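PKD domain (Vibrio anguillarum, PDB 6AEM) binds calcium specifically as one domain of the protease Epp, its wider role in that enzyme being unknown. Local coordinates at residues P8-E13 against N25-E30; E33-A38 against T67-K72. One frame throughout, in Å; residues are numbered along the deposited sequence. Where two conformers were deposited one is given.

Contact 1 (P8-E13 against N25-E30). With ZN (zinc ion), chain D; CA (calcium ion), chain C.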
# COMPACT_ATOMS: atom_id res chain seq x y z
N PRO A 8 14.08 1.05 3.71
CA PRO A 8 13.37 1.39 2.47
C PRO A 8 12.33 2.46 2.72
O PRO A 8 11.87 2.71 3.83
CB PRO A 8 12.75 0.04 2.07
CG PRO A 8 12.54 -0.67 3.38
CD PRO A 8 13.74 -0.30 4.20
N VAL A 9 11.94 3.08 1.61
CA VAL A 9 10.91 4.13 1.59
C VAL A 9 9.60 3.51 1.11
O VAL A 9 9.53 2.99 0.00
CB VAL A 9 11.31 5.28 0.65
CG1 VAL A 9 10.21 6.33 0.61
CG2 VAL A 9 12.63 5.90 1.07
N ALA A 10 8.58 3.53 1.96
CA ALA A 10 7.24 3.08 1.63
C ALA A 10 6.38 4.28 1.26
O ALA A 10 6.27 5.23 2.04
CB ALA A 10 6.58 2.34 2.79
N ASN A 11 5.82 4.27 0.06
CA ASN A 11 4.91 5.34 -0.32
C ASN A 11 4.04 4.88 -1.48
O ASN A 11 4.41 4.00 -2.24
CB ASN A 11 5.66 6.60 -0.72
CG ASN A 11 4.73 7.77 -0.86
OD1 ASN A 11 3.65 7.81 -0.26
ND2 ASN A 11 5.15 8.74 -1.65
N PHE A 12 2.88 5.52 -1.59
CA PHE A 12 1.90 5.15 -2.60
C PHE A 12 0.89 6.28 -2.74
O PHE A 12 0.81 7.18 -1.90
CB PHE A 12 1.23 3.80 -2.26
CG PHE A 12 0.41 3.81 -0.99
CD1 PHE A 12 -0.95 4.10 -1.03
CD2 PHE A 12 0.98 3.52 0.24
CE1 PHE A 12 -1.72 4.13 0.14
CE2 PHE A 12 0.23 3.52 1.39
CZ PHE A 12 -1.12 3.83 1.33
N GLU A 13 0.09 6.17 -3.79
CA GLU A 13 -1.07 7.00 -4.02
C GLU A 13 -2.18 6.08 -4.46
O GLU A 13 -1.94 5.11 -5.18
CB GLU A 13 -0.75 7.99 -5.12
CG GLU A 13 -1.90 8.89 -5.56
CD GLU A 13 -1.47 9.93 -6.60
OE1 GLU A 13 -0.26 10.19 -6.73
OE2 GLU A 13 -2.33 10.54 -7.31
N ASN A 25 2.38 2.59 -6.71
CA ASN A 25 3.36 2.29 -5.67
C ASN A 25 4.63 3.08 -5.95
O ASN A 25 5.26 2.92 -7.00
CB ASN A 25 3.66 0.79 -5.62
CG ASN A 25 4.36 0.39 -4.32
OD1 ASN A 25 5.06 1.19 -3.70
ND2 ASN A 25 4.14 -0.84 -3.89
N TYR A 26 4.99 3.97 -5.03
CA TYR A 26 6.19 4.79 -5.17
C TYR A 26 7.31 4.33 -4.26
O TYR A 26 8.25 5.09 -4.00
CB TYR A 26 5.84 6.25 -4.87
CG TYR A 26 4.67 6.81 -5.66
CD1 TYR A 26 4.40 6.39 -6.97
CD2 TYR A 26 3.85 7.76 -5.11
CE1 TYR A 26 3.34 6.91 -7.70
CE2 TYR A 26 2.78 8.29 -5.83
CZ TYR A 26 2.54 7.85 -7.12
OH TYR A 26 1.48 8.37 -7.85
N SER A 27 7.19 3.13 -3.70
CA SER A 27 8.17 2.62 -2.74
C SER A 27 9.46 2.24 -3.44
O SER A 27 9.47 1.78 -4.59
CB SER A 27 7.60 1.41 -1.99
OG SER A 27 6.36 1.70 -1.33
N HIS A 28 10.57 2.42 -2.73
CA HIS A 28 11.88 2.15 -3.31
C HIS A 28 12.88 2.09 -2.17
O HIS A 28 12.62 2.54 -1.06
CB HIS A 28 12.28 3.23 -4.34
CG HIS A 28 12.36 4.60 -3.76
ND1 HIS A 28 11.25 5.35 -3.43
CD2 HIS A 28 13.43 5.35 -3.40
CE1 HIS A 28 11.63 6.49 -2.90
NE2 HIS A 28 12.95 6.53 -2.88
N ASP A 29 14.05 1.54 -2.48
CA ASP A 29 15.18 1.49 -1.55
C ASP A 29 16.32 2.30 -2.16
O ASP A 29 16.78 1.99 -3.26
CB ASP A 29 15.58 0.04 -1.29
CG ASP A 29 16.52 -0.13 -0.10
OD1 ASP A 29 16.39 0.63 0.86
OD2 ASP A 29 17.35 -1.06 -0.12
N GLU A 30 16.81 3.31 -1.42
CA GLU A 30 17.81 4.23 -1.96
C GLU A 30 19.14 3.54 -2.23
O GLU A 30 19.90 4.00 -3.10
CB GLU A 30 18.12 5.38 -0.98
CG GLU A 30 16.96 6.22 -0.44
CD GLU A 30 16.24 7.02 -1.52
OE1 GLU A 30 16.44 6.69 -2.69
OE2 GLU A 30 15.52 7.99 -1.19
ZN ZN D . 14.14 8.20 -2.65
CA CA C . 18.27 -0.45 2.07
O HOH W 1 19.57 -2.29 1.28
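Antiparallel pairing at the metal-binding end of the PKD beta-sandwich joins Val9 to His28, with hydrogen bonds both ways between their backbones: Val9 N to His28 O at 2.8 Å and His28 N to Val9 O at 3.0 Å. Val9 also lies beside the imidazole, its CB over one ring face, a CH-pi contact 4.1 Å from the His28 ring centroid. His28 ND1 donates in the ring plane to Tyr26 O, which fixes the ring's rotation and leaves NE2 for zinc at 2.1 Å; Glu30 OE2 binds the same ion. Next along, Asp29 grips calcium with both carboxylate oxygens, while its OD1 rests on Pro8 CA. Asn5, Gln6, Asp31 and Asp70 complete the protein part of this calcium site.

Between this isolated bridge and the pair Phe12-Asn25 an Asx turn intervenes, in which Asn25 OD1 accepts from Ser27 N. Ser27, small and polar, stands in for a backbone acceptor: Asn11 N donates to Ser27 OG (3.0 Å, 162°). At the exposed end the extended Glu13 chain carries OE1 to Tyr26 OH, 2.8 Å away, and the hydroxyl meets it from above the carboxylate plane.

Contact 2 (E33-A38 against T67-K72). With ZN (zinc ion), chain E; CA (calcium ion), chain C.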
# COMPACT_ATOMS: atom_id res chain seq x y z
N GLU A 33 17.39 -2.88 -2.92
CA GLU A 33 16.20 -3.28 -3.65
C GLU A 33 15.11 -3.68 -2.67
O GLU A 33 15.39 -4.11 -1.55
CB GLU A 33 16.48 -4.49 -4.57
CG GLU A 33 17.60 -4.25 -5.61
CD GLU A 33 17.26 -3.23 -6.70
OE1 GLU A 33 16.08 -2.88 -6.86
OE2 GLU A 33 18.18 -2.80 -7.44
N LEU A 34 13.87 -3.56 -3.11
CA LEU A 34 12.72 -4.08 -2.38
C LEU A 34 12.51 -5.54 -2.72
O LEU A 34 12.58 -5.92 -3.90
CB LEU A 34 11.45 -3.31 -2.72
CG LEU A 34 11.50 -1.83 -2.35
CD1 LEU A 34 10.14 -1.17 -2.62
CD2 LEU A 34 11.94 -1.59 -0.91
N VAL A 35 12.17 -6.35 -1.71
CA VAL A 35 11.98 -7.77 -1.89
C VAL A 35 10.52 -8.18 -1.74
O VAL A 35 10.12 -9.20 -2.32
CB VAL A 35 12.85 -8.62 -0.94
CG1 VAL A 35 14.30 -8.23 -1.10
CG2 VAL A 35 12.41 -8.52 0.52
N SER A 36 9.72 -7.44 -0.99
CA SER A 36 8.34 -7.85 -0.76
C SER A 36 7.52 -6.64 -0.33
O SER A 36 8.05 -5.63 0.13
CB SER A 36 8.29 -8.94 0.29
OG SER A 36 8.72 -8.42 1.51
N TYR A 37 6.21 -6.83 -0.43
CA TYR A 37 5.18 -5.83 -0.19
C TYR A 37 4.06 -6.47 0.61
O TYR A 37 3.69 -7.61 0.33
CB TYR A 37 4.56 -5.41 -1.53
CG TYR A 37 5.61 -4.92 -2.51
CD1 TYR A 37 6.00 -3.59 -2.52
CD2 TYR A 37 6.20 -5.78 -3.44
CE1 TYR A 37 6.96 -3.14 -3.37
CE2 TYR A 37 7.17 -5.31 -4.31
CZ TYR A 37 7.55 -3.99 -4.28
OH TYR A 37 8.52 -3.51 -5.15
N ALA A 38 3.53 -5.73 1.59
CA ALA A 38 2.44 -6.23 2.42
C ALA A 38 1.41 -5.11 2.58
O ALA A 38 1.65 -4.12 3.28
CB ALA A 38 2.93 -6.70 3.78
N THR A 67 3.54 -2.05 3.94
CA THR A 67 4.86 -2.32 4.50
C THR A 67 5.74 -2.90 3.40
O THR A 67 5.32 -3.80 2.67
CB THR A 67 4.81 -3.29 5.68
OG1 THR A 67 3.94 -2.75 6.67
CG2 THR A 67 6.20 -3.52 6.30
N VAL A 68 6.95 -2.34 3.26
CA VAL A 68 7.92 -2.86 2.30
C VAL A 68 9.17 -3.32 3.03
O VAL A 68 9.50 -2.79 4.09
CB VAL A 68 8.26 -1.86 1.16
CG1 VAL A 68 7.02 -1.47 0.40
CG2 VAL A 68 8.97 -0.61 1.71
N THR A 69 9.87 -4.28 2.44
CA THR A 69 11.09 -4.87 3.00
C THR A 69 12.22 -4.78 1.98
O THR A 69 12.00 -5.08 0.80
CB THR A 69 10.84 -6.37 3.35
OG1 THR A 69 9.70 -6.47 4.22
CG2 THR A 69 12.03 -7.01 4.04
N ASP A 70 13.43 -4.43 2.42
CA ASP A 70 14.57 -4.35 1.52
C ASP A 70 15.40 -5.64 1.54
O ASP A 70 15.07 -6.63 2.21
CB ASP A 70 15.40 -3.07 1.73
CG ASP A 70 16.31 -3.11 2.96
OD1 ASP A 70 16.46 -4.17 3.63
OD2 ASP A 70 16.88 -2.01 3.26
N ASP A 71 16.48 -5.64 0.75
CA ASP A 71 17.36 -6.80 0.54
C ASP A 71 18.13 -7.20 1.78
O ASP A 71 18.71 -8.30 1.80
CB ASP A 71 18.34 -6.51 -0.61
CG ASP A 71 19.15 -5.24 -0.39
OD1 ASP A 71 18.59 -4.14 -0.43
OD2 ASP A 71 20.37 -5.37 -0.20
N LYS A 72 18.14 -6.35 2.81
CA LYS A 72 18.77 -6.67 4.10
C LYS A 72 17.75 -7.02 5.19
O LYS A 72 18.14 -7.33 6.33
CB LYS A 72 19.65 -5.50 4.55
CG LYS A 72 20.69 -5.08 3.53
CD LYS A 72 21.73 -6.14 3.33
CE LYS A 72 22.83 -5.63 2.39
NZ LYS A 72 23.64 -6.76 1.89
ZN ZN E . 17.15 -2.02 -9.23
CA CA C . 18.27 -0.45 2.07
O HOH W 2 15.38 -1.58 -8.88
O HOH W 3 1.29 -3.05 6.06
O HOH W 1 19.57 -2.29 1.28
O HOH W 4 16.84 0.12 -8.84
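Tyr37 and Val68 meet on one face of an antiparallel strand pair, where Val68 CG1 approaches Tyr37 CD1 obliquely at 3.7 Å. Val68 sets its two methyls to different tasks: CG1 is anti to the carbonyl carbon (chi1 -58°) and serves the tyrosine, while CG2, between backbone N and carbonyl carbon, faces Leu34 CD2 at 4.1 Å. A beta-branched residue suits this place because it fills both directions from one CB.

The other face carries Ser36, Ala38, Thr67 and Thr69. Ser36 OG lies 3.5 Å from Thr69 CB. Thr67 OG1 bonds to Thr77 on the next strand and shares a water with Ala38 O, to which the water donates; the small methyl of Ala38 lies on this same face.

Between Leu34 and Ser36 the register slips by one residue, a beta bulge at Val35. Val35 N still reaches Thr69 O at 2.8 Å and almost straight (173°), whereas Thr69 N turns to Ser36 O. Val35 CG2 packs against Thr69 CG2.

On the N-terminal side of the bulge, Glu33 N donates to Asp71 OD1 at 3.0 Å from above the carboxylate plane. The same oxygen accepts a hydrogen bond from a calcium-bound water, so Asp71 is a second-shell residue. Glu33 bends at chi2 (-68°), and its OE2 binds a separate zinc ion. Asp70 OD1 closes an Asx turn with Lys72 N and also accepts from Ala74 N, leaving OD2 to bind calcium at 2.4 Å, an aspartate at a strand end completing the calcium site of this PKD beta-sandwich.

From the N terminus, residues 8-13 run into strand 12-17; the chain turns into strand 20-25 and returns as 25-30, so contact 1 closes a short hairpin excursion. Only then does contact 2 open at 33-38, and it closes a longer loop when strand 60-70 brings 67-72 back. The two are in series, not nested. Contact 1 extends from the three-stranded sheet, whereas contact 2 joins central strands of the four-stranded one. Between them Pro8 CB packs on Leu34 CD2 and Ser27 C on Leu34 CD1. Both supply calcium ligands, Asp29 and Asp70, and share one metal-bound water; Asp29 OD2 and Asp71 OD1 lie 3.3 Å apart, like charges that calcium probably offsets.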